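PDB 6GIE: 33-36 kDa outer membrane protein from Acinetobacter baumannii, which forms a beta-barrel porin in the outer membrane that probably serves as a channel for small solutes. Local coordinates for residues 252-258 / 270-276. Numbering follows the deposited sequence.
Sequences HVWGGHT and ADFVKAN. With C8E ((hydroxyethyloxy)tri(ethyloxy)octane), chain D; C8E ((hydroxyethyloxy)tri(ethyloxy)octane), chain C.
Eight backbone hydrogen bonds zip 252-258 antiparallel to 270-276, both in beta conformation (phi/psi near -135/145), with axes 4.7 Å apart at 167°. Hydrogen-bonded pairs are W254-K274 (W254 N to K274 O 3.0 Å, K274 N to W254 O 2.8 Å), G256-F272 (G256 N to F272 O and F272 N to G256 O, 2.9 Å each), T258-A270 (T258 N to A270 O 2.9 Å, A270 N to T258 O 3.0 Å) and H252-N276, where N276 N to H252 O is 3.0 Å but H252 N to N276 O is weak at 3.4 Å. A water bridges T258 O and D271 OD1, 2.7 Å from each. Non-hydrogen-bonded pairs V253-A275, G255-V273 and H257-D271 alternate with these. Their side chains share the inward face: V253 CG1 meets V273 CG1 at 3.6 Å, and H257 (m) brings CD2 3.0 Å from D271 OD1. On the opposite face, W254 (p) lays its six-membered ring over K274 CB, a CH-pi contact 3.9 Å from CB to centroid. Detergent C8E molecules lie along this face, one taking a weak hydrogen bond at its O15 from W254 NE1 (3.3 Å). Strands 234-242 and 285-295 extend the sheet at its two edges, making this a hairpin of a porin-type transmembrane beta-barrel whose outward face binds detergent.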
ATOM      1  N   HIS A 252      -0.271  19.576  -4.253  1.00 51.65           N
ATOM      2  CA  HIS A 252      -1.301  18.529  -4.391  1.00 48.11           C
ATOM      3  C   HIS A 252      -0.869  17.398  -5.329  1.00 44.55           C
ATOM      4  O   HIS A 252      -0.153  17.648  -6.308  1.00 49.39           O
ATOM      5  CB  HIS A 252      -2.605  19.174  -4.857  1.00 50.09           C
ATOM      6  CG  HIS A 252      -3.058  20.269  -3.951  1.00 56.48           C
ATOM      7  ND1 HIS A 252      -3.099  21.591  -4.336  1.00 62.00           N
ATOM      8  CD2 HIS A 252      -3.416  20.246  -2.643  1.00 56.23           C
ATOM      9  CE1 HIS A 252      -3.485  22.335  -3.315  1.00 64.10           C
ATOM     10  NE2 HIS A 252      -3.685  21.544  -2.274  1.00 62.95           N
ATOM     11  N   VAL A 253      -1.278  16.173  -4.994  1.00 35.35           N
ATOM     12  CA  VAL A 253      -1.037  14.980  -5.802  1.00 35.22           C
ATOM     13  C   VAL A 253      -2.324  14.209  -6.058  1.00 35.12           C
ATOM     14  O   VAL A 253      -3.062  13.954  -5.130  1.00 39.59           O
ATOM     15  CB  VAL A 253      -0.097  14.019  -5.101  1.00 37.22           C
ATOM     16  CG1 VAL A 253       0.054  12.741  -5.901  1.00 34.94           C
ATOM     17  CG2 VAL A 253       1.252  14.697  -4.895  1.00 46.35           C
ATOM     18  N   TRP A 254      -2.577  13.835  -7.312  1.00 31.76           N
ATOM     19  CA  TRP A 254      -3.693  12.980  -7.641  1.00 30.32           C
ATOM     20  C   TRP A 254      -3.284  11.901  -8.667  1.00 29.31           C
ATOM     21  O   TRP A 254      -2.340  12.086  -9.456  1.00 27.35           O
ATOM     22  CB  TRP A 254      -4.891  13.820  -8.075  1.00 33.76           C
ATOM     23  CG  TRP A 254      -4.703  14.623  -9.244  1.00 38.96           C
ATOM     24  CD1 TRP A 254      -5.187  14.339 -10.474  1.00 47.60           C
ATOM     25  CD2 TRP A 254      -4.006  15.888  -9.363  1.00 44.34           C
ATOM     26  NE1 TRP A 254      -4.816  15.316 -11.377  1.00 51.49           N
ATOM     27  CE2 TRP A 254      -4.093  16.282 -10.719  1.00 53.90           C
ATOM     28  CE3 TRP A 254      -3.296  16.704  -8.473  1.00 48.61           C
ATOM     29  CZ2 TRP A 254      -3.503  17.477 -11.205  1.00 50.25           C
ATOM     30  CZ3 TRP A 254      -2.693  17.871  -8.951  1.00 50.86           C
ATOM     31  CH2 TRP A 254      -2.815  18.257 -10.302  1.00 54.70           C
ATOM     32  N   GLY A 255      -3.940  10.753  -8.586  1.00 21.93           N
ATOM     33  CA  GLY A 255      -3.625   9.664  -9.428  1.00 22.33           C
ATOM     34  C   GLY A 255      -4.768   8.739  -9.779  1.00 21.90           C
ATOM     35  O   GLY A 255      -5.789   8.695  -9.103  1.00 19.34           O
ATOM     36  N   GLY A 256      -4.576   8.000 -10.869  1.00 18.43           N
ATOM     37  CA  GLY A 256      -5.427   6.890 -11.157  1.00 17.73           C
ATOM     38  C   GLY A 256      -4.596   5.672 -11.292  1.00 17.84           C
ATOM     39  O   GLY A 256      -3.450   5.760 -11.654  1.00 19.38           O
ATOM     40  N   HIS A 257      -5.198   4.535 -11.030  1.00 18.19           N
ATOM     41  CA  HIS A 257      -4.483   3.291 -10.871  1.00 18.93           C
ATOM     42  C   HIS A 257      -5.351   2.170 -11.372  1.00 16.98           C
ATOM     43  O   HIS A 257      -6.534   2.154 -11.103  1.00 18.17           O
ATOM     44  CB  HIS A 257      -4.207   3.015  -9.385  1.00 20.00           C
ATOM     45  CG  HIS A 257      -3.546   4.156  -8.716  1.00 27.49           C
ATOM     46  ND1 HIS A 257      -4.263   5.114  -8.037  1.00 24.78           N
ATOM     47  CD2 HIS A 257      -2.267   4.606  -8.780  1.00 26.86           C
ATOM     48  CE1 HIS A 257      -3.429   6.054  -7.622  1.00 25.84           C
ATOM     49  NE2 HIS A 257      -2.214   5.775  -8.068  1.00 23.77           N
ATOM     50  N   THR A 258      -4.725   1.168 -11.937  1.00 14.42           N
ATOM     51  CA  THR A 258      -5.439   0.076 -12.493  1.00 15.21           C
ATOM     52  C   THR A 258      -4.677  -1.166 -12.122  1.00 15.67           C
ATOM     53  O   THR A 258      -3.421  -1.124 -12.078  1.00 14.54           O
ATOM     54  CB  THR A 258      -5.442   0.306 -14.019  1.00 17.70           C
ATOM     55  OG1 THR A 258      -6.717   0.046 -14.594  1.00 32.91           O
ATOM     56  CG2 THR A 258      -4.424  -0.369 -14.680  1.00 17.52           C
ATOM     57  N   ALA A 270      -1.000  -0.415 -13.737  1.00 13.33           N
ATOM     58  CA  ALA A 270      -0.602   0.843 -14.280  1.00 14.34           C
ATOM     59  C   ALA A 270      -0.953   1.973 -13.364  1.00 14.19           C
ATOM     60  O   ALA A 270      -1.997   1.933 -12.697  1.00 13.58           O
ATOM     61  CB  ALA A 270      -1.261   1.029 -15.689  1.00 14.86           C
ATOM     62  N   ASP A 271      -0.140   3.026 -13.384  1.00 16.21           N
ATOM     63  CA  ASP A 271      -0.389   4.181 -12.486  1.00 18.06           C
ATOM     64  C   ASP A 271      -0.089   5.466 -13.233  1.00 18.06           C
ATOM     65  O   ASP A 271       0.922   5.569 -13.972  1.00 17.72           O
ATOM     66  CB  ASP A 271       0.519   4.134 -11.227  1.00 20.43           C
ATOM     67  CG  ASP A 271       0.488   2.796 -10.516  1.00 26.96           C
ATOM     68  OD1 ASP A 271      -0.585   2.439  -9.947  1.00 31.50           O
ATOM     69  OD2 ASP A 271       1.533   2.074 -10.558  1.00 32.56           O
ATOM     70  N   PHE A 272      -0.954   6.453 -13.056  1.00 17.88           N
ATOM     71  CA  PHE A 272      -0.725   7.742 -13.636  1.00 19.56           C
ATOM     72  C   PHE A 272      -0.921   8.743 -12.517  1.00 21.48           C
ATOM     73  O   PHE A 272      -2.006   8.789 -11.921  1.00 24.03           O
ATOM     74  CB  PHE A 272      -1.703   8.006 -14.788  1.00 20.12           C
ATOM     75  CG  PHE A 272      -1.661   9.422 -15.291  1.00 22.16           C
ATOM     76  CD1 PHE A 272      -0.448  10.059 -15.509  1.00 24.14           C
ATOM     77  CD2 PHE A 272      -2.795  10.090 -15.623  1.00 25.52           C
ATOM     78  CE1 PHE A 272      -0.367  11.358 -15.979  1.00 26.34           C
ATOM     79  CE2 PHE A 272      -2.730  11.403 -16.137  1.00 27.78           C
ATOM     80  CZ  PHE A 272      -1.510  12.043 -16.283  1.00 27.22           C
ATOM     81  N   VAL A 273       0.076   9.596 -12.281  1.00 23.38           N
ATOM     82  CA  VAL A 273       0.107  10.451 -11.071  1.00 23.69           C
ATOM     83  C   VAL A 273       0.558  11.826 -11.438  1.00 25.93           C
ATOM     84  O   VAL A 273       1.569  11.998 -12.111  1.00 28.29           O
ATOM     85  CB  VAL A 273       0.993   9.855  -9.973  1.00 26.03           C
ATOM     86  CG1 VAL A 273       1.046  10.733  -8.718  1.00 27.10           C
ATOM     87  CG2 VAL A 273       0.439   8.496  -9.541  1.00 26.07           C
ATOM     88  N   LYS A 274      -0.229  12.819 -11.091  1.00 25.20           N
ATOM     89  CA  LYS A 274       0.125  14.169 -11.402  1.00 28.81           C
ATOM     90  C   LYS A 274       0.403  14.877 -10.119  1.00 31.97           C
ATOM     91  O   LYS A 274      -0.221  14.549  -9.110  1.00 32.09           O
ATOM     92  CB  LYS A 274      -1.054  14.888 -12.032  1.00 31.07           C
ATOM     93  CG  LYS A 274      -1.406  14.392 -13.410  1.00 33.47           C
ATOM     94  CD  LYS A 274      -2.376  15.291 -14.175  1.00 33.78           C
ATOM     95  CE  LYS A 274      -1.725  16.575 -14.644  1.00 36.76           C
ATOM     96  NZ  LYS A 274      -2.549  17.363 -15.591  1.00 38.11           N
ATOM     97  N   ALA A 275       1.297  15.873 -10.137  1.00 34.30           N
ATOM     98  CA  ALA A 275       1.491  16.716  -8.942  1.00 36.11           C
ATOM     99  C   ALA A 275       1.695  18.134  -9.355  1.00 40.90           C
ATOM    100  O   ALA A 275       2.255  18.387 -10.407  1.00 43.53           O
ATOM    101  CB  ALA A 275       2.666  16.244  -8.095  1.00 34.83           C
ATOM    102  N   ASN A 276       1.242  19.068  -8.531  1.00 45.48           N
ATOM    103  CA  ASN A 276       1.474  20.479  -8.819  1.00 48.69           C
ATOM    104  C   ASN A 276       1.903  21.335  -7.598  1.00 51.30           C
ATOM    105  O   ASN A 276       1.954  20.840  -6.431  1.00 48.03           O
ATOM    106  CB  ASN A 276       0.286  21.020  -9.614  1.00 51.43           C
ATOM    107  CG  ASN A 276      -0.852  21.518  -8.761  1.00 57.29           C
ATOM    108  OD1 ASN A 276      -1.621  22.370  -9.210  1.00 64.27           O
ATOM    109  ND2 ASN A 276      -0.984  21.005  -7.553  1.00 53.35           N
TER
HETATM  110  O12 C8E D 303      -5.799  18.005 -14.144  1.00 50.62           O
HETATM  111  C13 C8E D 303      -6.059  17.085 -15.205  1.00 58.15           C
HETATM  112  C14 C8E D 303      -6.500  15.745 -14.633  1.00 53.42           C
HETATM  113  O15 C8E D 303      -5.384  14.855 -14.606  1.00 61.38           O
HETATM  114  C16 C8E D 303      -5.699  13.462 -14.691  1.00 58.01           C
HETATM  115  C17 C8E D 303      -5.560  12.879 -13.296  1.00 63.92           C
HETATM  116  O18 C8E D 303      -5.856  11.486 -13.264  1.00 55.20           O
HETATM  117  C19 C8E D 303      -5.918  10.977 -11.942  1.00 40.05           C
HETATM  118  C20 C8E D 303      -7.264  11.237 -11.287  1.00 48.54           C
HETATM  119  O21 C8E D 303      -8.126  10.120 -11.536  1.00 51.68           O
HETATM  120  C6  C8E C 302      -7.015  -3.123 -17.064  1.00 19.29           C
HETATM  121  C7  C8E C 302      -5.752  -2.390 -16.720  1.00 16.75           C
HETATM  122  C8  C8E C 302      -4.707  -3.304 -16.119  1.00 15.04           C
HETATM  123  O9  C8E C 302      -3.499  -3.264 -16.911  1.00 23.92           O
HETATM  124  C10 C8E C 302      -2.708  -2.084 -16.829  1.00 21.55           C
HETATM  125  C11 C8E C 302      -1.523  -2.116 -17.786  1.00 30.27           C
HETATM  126  O12 C8E C 302      -1.643  -1.327 -18.987  1.00 27.88           O
HETATM  127  C13 C8E C 302      -2.527  -0.242 -18.986  1.00 27.32           C
HETATM  128  C14 C8E C 302      -2.090   0.900 -19.876  1.00 24.31           C
HETATM  129  O15 C8E C 302      -2.615   2.002 -19.139  1.00 22.86           O
HETATM  130  C16 C8E C 302      -2.290   3.300 -19.534  1.00 31.39           C
HETATM  131  C17 C8E C 302      -2.245   4.133 -18.266  1.00 28.08           C
HETATM  132  O18 C8E C 302      -3.172   3.680 -17.288  1.00 26.32           O
HETATM  133  C19 C8E C 302      -2.958   4.375 -16.051  1.00 28.68           C
HETATM  134  C20 C8E C 302      -3.954   3.897 -14.997  1.00 33.14           C
HETATM  135  O21 C8E C 302      -5.070   4.795 -14.910  1.00 30.44           O
HETATM  136  O   HOH W   1      -1.905   0.070 -10.258  1.00 25.31           O